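Local coordinates for protein PmoF1 (Methylocystis sp. ATCC 49242, PDB 6P1E) that binds copper through a PCu(A)C domain and is probably a periplasmic copper chaperone of a methane-oxidizing bacterium, at residues A45-K50 with T104-K109; G52-H57 with V86-A91. One frame throughout, in Å; residues are numbered along the deposited sequence.

In the fold
Contacts 1 and 2 are two antiparallel strand pairings of one cupredoxin-like PCu(A)C domain, their centres about 11 Å apart. The chain leaves strand 41-47 of contact 1, turns a corner at G52 and enters strand 51-57 of contact 2; strand 75-91 returns along it and is followed by strand 100-107, which closes contact 1. The pairs touch where V46 CG2 meets V86 CG1 at 4.0 Å and where the methyl of A54 rests on the backbone oxygen of V46, CB to O 3.4 Å. Copper is bound elsewhere, by residues that include E13 and H34; the side chain of L105 in contact 1 lies about 13 Å from a copper ion.

Contact 1 (A45-K50 with T104-K109); sequences AVKVEK and TLVFEK
Strands 41-47 and 100-107 run antiparallel here, one ladder of the cupredoxin-like beta fold of the PCu(A)C domain. A45 pairs with V106 and K47 with T104 as hydrogen-bonded pairs, while V46 and L105 between them form a non-hydrogen-bonded pair. The K47-T104 ring is the tighter: K47 N to T104 O is 2.9 Å and nearly straight at 172°, and the return bond, T104 N to K47 O, also lies in the carbonyl plane. At the other end V106 N approaches A45 O from above the carbonyl plane, and the partner bond from A45 N to V106 O is weak at 3.4 Å.

V46 and L105 point together into the core, both apolar, as suits a buried face, and branched, each offering a methyl. V46 sets CG1 anti to its backbone N (chi1 172°), which leaves CG2 to lie beside L105 CD2 at 3.8 Å; L105 in turn packs on V12 and I115. The other face, with A45, K47, T104 and V106, is more exposed. The small A45 CB sits against V106 CB, and the lysine lies alongside the threonine: its chain bends at chi3 (-72°), bringing CE to 4.0 Å from T104 CG2 and also near V106 CG2. Its aliphatic length thus covers apolar carbons while NZ reaches a salt bridge with E112. T104 holds CG2 anti to its backbone N, so that this methyl and CB both flank K47 CE, and OG1 beside that N. A water donates to K47 O at 3.1 Å and has a weak, longer contact with T104 OG1.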
ATOM      1  N   ALA B  45     -14.470 -12.763   5.514  1.00 19.71           N
ATOM      2  CA  ALA B  45     -13.722 -13.321   6.632  1.00 20.27           C
ATOM      3  C   ALA B  45     -12.233 -13.430   6.337  1.00 18.83           C
ATOM      4  O   ALA B  45     -11.814 -13.510   5.182  1.00 17.70           O
ATOM      5  CB  ALA B  45     -14.282 -14.688   7.005  1.00 22.24           C
ATOM      6  N   VAL B  46     -11.445 -13.434   7.407  1.00 19.07           N
ATOM      7  CA  VAL B  46     -10.006 -13.634   7.322  1.00 18.15           C
ATOM      8  C   VAL B  46      -9.600 -14.633   8.394  1.00 21.78           C
ATOM      9  O   VAL B  46      -9.987 -14.498   9.554  1.00 26.04           O
ATOM     10  CB  VAL B  46      -9.233 -12.310   7.505  1.00 17.16           C
ATOM     11  CG1 VAL B  46      -7.729 -12.556   7.609  1.00 16.76           C
ATOM     12  CG2 VAL B  46      -9.543 -11.353   6.362  1.00 17.99           C
ATOM     13  N   LYS B  47      -8.832 -15.642   7.994  1.00 20.02           N
ATOM     14  CA  LYS B  47      -8.336 -16.648   8.926  1.00 23.36           C
ATOM     15  C   LYS B  47      -6.818 -16.557   9.029  1.00 25.22           C
ATOM     16  O   LYS B  47      -6.119 -16.500   8.016  1.00 22.05           O
ATOM     17  CB  LYS B  47      -8.762 -18.047   8.474  1.00 25.36           C
ATOM     18  CG  LYS B  47     -10.272 -18.248   8.465  1.00 31.18           C
ATOM     19  CD  LYS B  47     -10.655 -19.674   8.100  1.00 51.88           C
ATOM     20  CE  LYS B  47     -10.404 -19.970   6.630  1.00 35.82           C
ATOM     21  NZ  LYS B  47     -10.811 -21.354   6.266  1.00 47.72           N
ATOM     22  N   VAL B  48      -6.316 -16.546  10.259  1.00 25.91           N
ATOM     23  CA  VAL B  48      -4.887 -16.410  10.507  1.00 26.15           C
ATOM     24  C   VAL B  48      -4.510 -17.185  11.766  1.00 28.72           C
ATOM     25  O   VAL B  48      -5.115 -17.017  12.823  1.00 29.46           O
ATOM     26  CB  VAL B  48      -4.469 -14.924  10.627  1.00 23.86           C
ATOM     27  CG1 VAL B  48      -5.266 -14.210  11.717  1.00 34.24           C
ATOM     28  CG2 VAL B  48      -2.969 -14.804  10.869  1.00 43.31           C
ATOM     29  N   GLU B  49      -3.519 -18.058  11.636  1.00 33.10           N
ATOM     30  CA  GLU B  49      -3.151 -18.956  12.719  1.00 33.62           C
ATOM     31  C   GLU B  49      -2.357 -18.256  13.822  1.00 33.61           C
ATOM     32  O   GLU B  49      -2.476 -18.608  14.996  1.00 35.61           O
ATOM     33  CB  GLU B  49      -2.331 -20.121  12.168  1.00 47.98           C
ATOM     34  CG  GLU B  49      -3.076 -20.970  11.153  1.00 48.28           C
ATOM     35  CD  GLU B  49      -2.248 -22.133  10.645  1.00 69.42           C
ATOM     36  OE1 GLU B  49      -1.238 -22.477  11.294  1.00 64.95           O
ATOM     37  OE2 GLU B  49      -2.607 -22.701   9.591  1.00 71.90           O
ATOM     38  N   LYS B  50      -1.553 -17.265  13.443  1.00 31.63           N
ATOM     39  CA  LYS B  50      -0.621 -16.640  14.379  1.00 37.22           C
ATOM     40  C   LYS B  50      -1.272 -15.544  15.227  1.00 38.06           C
ATOM     41  O   LYS B  50      -0.637 -14.989  16.123  1.00 32.43           O
ATOM     42  CB  LYS B  50       0.569 -16.055  13.614  1.00 30.77           C
ATOM     43  CG  LYS B  50       1.447 -17.087  12.908  1.00 32.52           C
ATOM     44  CD  LYS B  50       1.895 -18.224  13.813  1.00 49.68           C
ATOM     45  CE  LYS B  50       2.776 -19.195  13.054  1.00 56.52           C
ATOM     46  NZ  LYS B  50       3.282 -20.308  13.900  1.00 58.05           N
ATOM     47  N   THR B 104      -5.607 -16.601   5.220  1.00 21.71           N
ATOM     48  CA  THR B 104      -6.587 -17.031   4.240  1.00 21.43           C
ATOM     49  C   THR B 104      -7.671 -15.973   4.160  1.00 20.11           C
ATOM     50  O   THR B 104      -8.321 -15.660   5.156  1.00 21.03           O
ATOM     51  CB  THR B 104      -7.211 -18.394   4.601  1.00 24.34           C
ATOM     52  OG1 THR B 104      -6.179 -19.377   4.750  1.00 26.54           O
ATOM     53  CG2 THR B 104      -8.183 -18.843   3.516  1.00 25.69           C
ATOM     54  N   LEU B 105      -7.852 -15.418   2.968  1.00 18.54           N
ATOM     55  CA  LEU B 105      -8.931 -14.476   2.725  1.00 17.84           C
ATOM     56  C   LEU B 105     -10.122 -15.248   2.189  1.00 20.15           C
ATOM     57  O   LEU B 105      -9.968 -16.109   1.324  1.00 18.78           O
ATOM     58  CB  LEU B 105      -8.507 -13.384   1.740  1.00 16.47           C
ATOM     59  CG  LEU B 105      -7.209 -12.639   2.059  1.00 21.03           C
ATOM     60  CD1 LEU B 105      -6.920 -11.600   0.984  1.00 19.63           C
ATOM     61  CD2 LEU B 105      -7.262 -11.996   3.436  1.00 30.12           C
ATOM     62  N   VAL B 106     -11.304 -14.938   2.708  1.00 19.16           N
ATOM     63  CA  VAL B 106     -12.523 -15.623   2.308  1.00 19.98           C
ATOM     64  C   VAL B 106     -13.459 -14.636   1.631  1.00 19.38           C
ATOM     65  O   VAL B 106     -13.930 -13.682   2.253  1.00 19.81           O
ATOM     66  CB  VAL B 106     -13.236 -16.272   3.512  1.00 22.10           C
ATOM     67  CG1 VAL B 106     -14.430 -17.094   3.045  1.00 23.12           C
ATOM     68  CG2 VAL B 106     -12.266 -17.141   4.305  1.00 23.42           C
ATOM     69  N   PHE B 107     -13.705 -14.865   0.346  1.00 18.94           N
ATOM     70  CA  PHE B 107     -14.615 -14.037  -0.433  1.00 18.91           C
ATOM     71  C   PHE B 107     -15.939 -14.770  -0.603  1.00 19.95           C
ATOM     72  O   PHE B 107     -15.954 -15.986  -0.797  1.00 20.44           O
ATOM     73  CB  PHE B 107     -14.001 -13.695  -1.789  1.00 18.34           C
ATOM     74  CG  PHE B 107     -12.735 -12.894  -1.692  1.00 17.59           C
ATOM     75  CD1 PHE B 107     -12.779 -11.515  -1.567  1.00 17.73           C
ATOM     76  CD2 PHE B 107     -11.500 -13.523  -1.708  1.00 17.16           C
ATOM     77  CE1 PHE B 107     -11.613 -10.774  -1.473  1.00 17.28           C
ATOM     78  CE2 PHE B 107     -10.331 -12.790  -1.613  1.00 16.58           C
ATOM     79  CZ  PHE B 107     -10.387 -11.414  -1.495  1.00 16.54           C
ATOM     80  N   GLU B 108     -17.045 -14.035  -0.522  1.00 20.66           N
ATOM     81  CA  GLU B 108     -18.374 -14.646  -0.561  1.00 21.85           C
ATOM     82  C   GLU B 108     -18.589 -15.503  -1.809  1.00 21.81           C
ATOM     83  O   GLU B 108     -19.131 -16.605  -1.721  1.00 22.70           O
ATOM     84  CB  GLU B 108     -19.469 -13.579  -0.483  1.00 22.93           C
ATOM     85  CG  GLU B 108     -20.880 -14.173  -0.456  1.00 33.13           C
ATOM     86  CD  GLU B 108     -21.970 -13.126  -0.327  1.00 57.66           C
ATOM     87  OE1 GLU B 108     -21.772 -11.989  -0.804  1.00 57.31           O
ATOM     88  OE2 GLU B 108     -23.030 -13.447   0.254  1.00 70.97           O
ATOM     89  N   LYS B 109     -18.179 -14.986  -2.964  1.00 21.29           N
ATOM     90  CA  LYS B 109     -18.390 -15.674  -4.237  1.00 21.84           C
ATOM     91  C   LYS B 109     -17.134 -16.403  -4.726  1.00 24.97           C
ATOM     92  O   LYS B 109     -17.204 -17.557  -5.142  1.00 24.97           O
ATOM     93  CB  LYS B 109     -18.846 -14.679  -5.308  1.00 22.54           C
ATOM     94  CG  LYS B 109     -20.087 -13.873  -4.944  1.00 34.02           C
ATOM     95  CD  LYS B 109     -21.318 -14.753  -4.804  1.00 49.50           C
ATOM     96  CE  LYS B 109     -22.549 -13.927  -4.461  1.00 55.17           C
ATOM     97  NZ  LYS B 109     -23.774 -14.762  -4.333  1.00 69.34           N
TER
HETATM   98  O   HOH W   1      -4.606 -19.180   7.726  1.00 44.26           O

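Contact 2 (G52-H57 with V86-A91); sequences GSAVIH and VALLDA
Backbone hydrogen bonds join strands 51-57 and 75-91 as an antiparallel pair that opens with a classic beta bulge, G52 and S53 together facing L89. V55 and A87 form a complete hydrogen-bonded pair, with V55 N to A87 O and A87 N to V55 O both 2.8 Å. At the bulge the bonds divide: L89 N donates to S53 O at 3.0 Å, whereas L89 O receives G52 N at 2.9 Å, a bond bent to 130°. The same G52 N has a second, weak bond to D90 O. Glycine suits this corner because a side chain on G52 would collide with D90 CB. The CA hydrogens of A54 and V86 add contacts to A87 O and V55 O.

Apolar packing separates onto two faces. On the face of A54, I56, V86 and L88 the short A54 CB leaves room for L88, whose CD2 comes in to 3.7 Å, and V86 CG1 closes on the same methyl; I56 CG1 meets V86 CG2 further along. On the face that carries S53, V55, A87 and L89, V55 and L89 cross obliquely, V55 CG2 touching L89 CD1 at 4.1 Å, and that leucine methyl also rests on S53 OG.

One aromatic edge completes the contact. H57, with CG beside its backbone N (chi1 -66°), presents CD2 to A87 CB at 3.8 Å, the methyl lying in the ring plane; alanine is small enough to fit there. Ring rotation is restrained by ND1, which bonds to L65 O, and the ring also meets that of Y85.

On the first of these faces, A54 and V86 rest on V46 of strand 41-47 and L88 on L101 and M103 of strand 100-107, while strand 27-35 continues the sheet beyond V86 through F29.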
ATOM      1  N   GLY B  52      -5.114 -14.432  17.333  1.00 30.31           N
ATOM      2  CA  GLY B  52      -6.296 -15.011  17.942  1.00 31.86           C
ATOM      3  C   GLY B  52      -7.510 -14.968  17.028  1.00 35.84           C
ATOM      4  O   GLY B  52      -8.275 -15.924  16.939  1.00 31.80           O
ATOM      5  N   SER B  53      -7.695 -13.833  16.363  1.00 27.82           N
ATOM      6  CA  SER B  53      -8.834 -13.619  15.477  1.00 26.40           C
ATOM      7  C   SER B  53      -8.553 -12.466  14.528  1.00 23.77           C
ATOM      8  O   SER B  53      -7.612 -11.695  14.732  1.00 23.46           O
ATOM      9  CB  SER B  53     -10.104 -13.327  16.286  1.00 33.43           C
ATOM     10  OG  SER B  53     -10.006 -12.088  16.969  1.00 35.29           O
ATOM     11  N   ALA B  54      -9.390 -12.346  13.502  1.00 22.54           N
ATOM     12  CA  ALA B  54      -9.303 -11.253  12.544  1.00 20.33           C
ATOM     13  C   ALA B  54     -10.678 -10.624  12.361  1.00 21.06           C
ATOM     14  O   ALA B  54     -11.665 -11.328  12.146  1.00 20.44           O
ATOM     15  CB  ALA B  54      -8.760 -11.751  11.222  1.00 22.46           C
ATOM     16  N   VAL B  55     -10.733  -9.298  12.449  1.00 18.68           N
ATOM     17  CA  VAL B  55     -11.986  -8.557  12.335  1.00 18.36           C
ATOM     18  C   VAL B  55     -11.903  -7.583  11.168  1.00 16.69           C
ATOM     19  O   VAL B  55     -11.021  -6.723  11.126  1.00 16.00           O
ATOM     20  CB  VAL B  55     -12.312  -7.790  13.635  1.00 19.64           C
ATOM     21  CG1 VAL B  55     -13.567  -6.938  13.467  1.00 20.77           C
ATOM     22  CG2 VAL B  55     -12.487  -8.762  14.791  1.00 25.55           C
ATOM     23  N   ILE B  56     -12.824  -7.720  10.222  1.00 16.28           N
ATOM     24  CA  ILE B  56     -12.830  -6.858   9.052  1.00 15.01           C
ATOM     25  C   ILE B  56     -13.548  -5.553   9.367  1.00 15.07           C
ATOM     26  O   ILE B  56     -14.650  -5.549   9.907  1.00 16.48           O
ATOM     27  CB  ILE B  56     -13.505  -7.546   7.851  1.00 14.84           C
ATOM     28  CG1 ILE B  56     -12.899  -8.938   7.638  1.00 23.07           C
ATOM     29  CG2 ILE B  56     -13.354  -6.689   6.597  1.00 13.73           C
ATOM     30  CD1 ILE B  56     -13.563  -9.749   6.553  1.00 32.85           C
ATOM     31  N   HIS B  57     -12.910  -4.447   8.998  1.00 14.36           N
ATOM     32  CA  HIS B  57     -13.478  -3.120   9.172  1.00 14.71           C
ATOM     33  C   HIS B  57     -13.553  -2.484   7.793  1.00 13.94           C
ATOM     34  O   HIS B  57     -12.695  -1.685   7.419  1.00 13.55           O
ATOM     35  CB  HIS B  57     -12.620  -2.281  10.125  1.00 15.63           C
ATOM     36  CG  HIS B  57     -12.597  -2.797  11.530  1.00 24.72           C
ATOM     37  ND1 HIS B  57     -13.674  -2.687  12.383  1.00 19.88           N
ATOM     38  CD2 HIS B  57     -11.624  -3.426  12.230  1.00 17.20           C
ATOM     39  CE1 HIS B  57     -13.364  -3.226  13.550  1.00 22.21           C
ATOM     40  NE2 HIS B  57     -12.127  -3.683  13.482  1.00 18.00           N
ATOM     41  N   VAL B  86      -8.213  -4.751   7.934  1.00 11.04           N
ATOM     42  CA  VAL B  86      -8.543  -5.897   8.769  1.00 11.61           C
ATOM     43  C   VAL B  86      -7.707  -5.834  10.037  1.00 12.88           C
ATOM     44  O   VAL B  86      -6.480  -5.759   9.977  1.00 13.19           O
ATOM     45  CB  VAL B  86      -8.295  -7.231   8.037  1.00 12.36           C
ATOM     46  CG1 VAL B  86      -8.659  -8.415   8.930  1.00 15.68           C
ATOM     47  CG2 VAL B  86      -9.081  -7.274   6.740  1.00 12.15           C
ATOM     48  N   ALA B  87      -8.380  -5.859  11.183  1.00 13.98           N
ATOM     49  CA  ALA B  87      -7.695  -5.876  12.465  1.00 16.50           C
ATOM     50  C   ALA B  87      -7.297  -7.297  12.822  1.00 16.37           C
ATOM     51  O   ALA B  87      -8.127  -8.205  12.791  1.00 16.60           O
ATOM     52  CB  ALA B  87      -8.582  -5.283  13.552  1.00 18.76           C
ATOM     53  N   LEU B  88      -6.019  -7.482  13.138  1.00 16.77           N
ATOM     54  CA  LEU B  88      -5.497  -8.768  13.593  1.00 18.09           C
ATOM     55  C   LEU B  88      -5.236  -8.673  15.093  1.00 20.49           C
ATOM     56  O   LEU B  88      -4.344  -7.944  15.522  1.00 22.65           O
ATOM     57  CB  LEU B  88      -4.219  -9.135  12.839  1.00 20.12           C
ATOM     58  CG  LEU B  88      -4.318  -9.159  11.310  1.00 25.29           C
ATOM     59  CD1 LEU B  88      -2.991  -9.576  10.698  1.00 24.08           C
ATOM     60  CD2 LEU B  88      -5.432 -10.082  10.839  1.00 28.25           C
ATOM     61  N   LEU B  89      -6.023  -9.393  15.884  1.00 22.06           N
ATOM     62  CA  LEU B  89      -5.978  -9.258  17.338  1.00 28.22           C
ATOM     63  C   LEU B  89      -5.237 -10.431  17.998  1.00 35.46           C
ATOM     64  O   LEU B  89      -5.264 -11.556  17.501  1.00 38.31           O
ATOM     65  CB  LEU B  89      -7.406  -9.145  17.884  1.00 35.21           C
ATOM     66  CG  LEU B  89      -8.326  -8.155  17.161  1.00 35.70           C
ATOM     67  CD1 LEU B  89      -9.733  -8.218  17.732  1.00 50.49           C
ATOM     68  CD2 LEU B  89      -7.755  -6.752  17.273  1.00 38.48           C
ATOM     69  N   ASP B  90      -4.573 -10.145  19.114  1.00 47.05           N
ATOM     70  CA  ASP B  90      -3.947 -11.170  19.952  1.00 45.32           C
ATOM     71  C   ASP B  90      -2.870 -12.000  19.250  1.00 44.87           C
ATOM     72  O   ASP B  90      -3.014 -13.214  19.096  1.00 45.15           O
ATOM     73  CB  ASP B  90      -5.019 -12.115  20.504  1.00 47.10           C
ATOM     74  CG  ASP B  90      -6.087 -11.386  21.296  1.00 62.17           C
ATOM     75  OD1 ASP B  90      -5.747 -10.425  22.017  1.00 68.24           O
ATOM     76  OD2 ASP B  90      -7.269 -11.774  21.194  1.00 74.01           O
ATOM     77  N   ALA B  91      -1.808 -11.334  18.807  1.00 44.46           N
ATOM     78  CA  ALA B  91      -0.601 -12.008  18.331  1.00 44.69           C
ATOM     79  C   ALA B  91      -0.121 -13.085  19.308  1.00 51.07           C
ATOM     80  O   ALA B  91      -0.069 -12.857  20.516  1.00 49.17           O
ATOM     81  CB  ALA B  91       0.505 -10.994  18.093  1.00 44.95           C
TER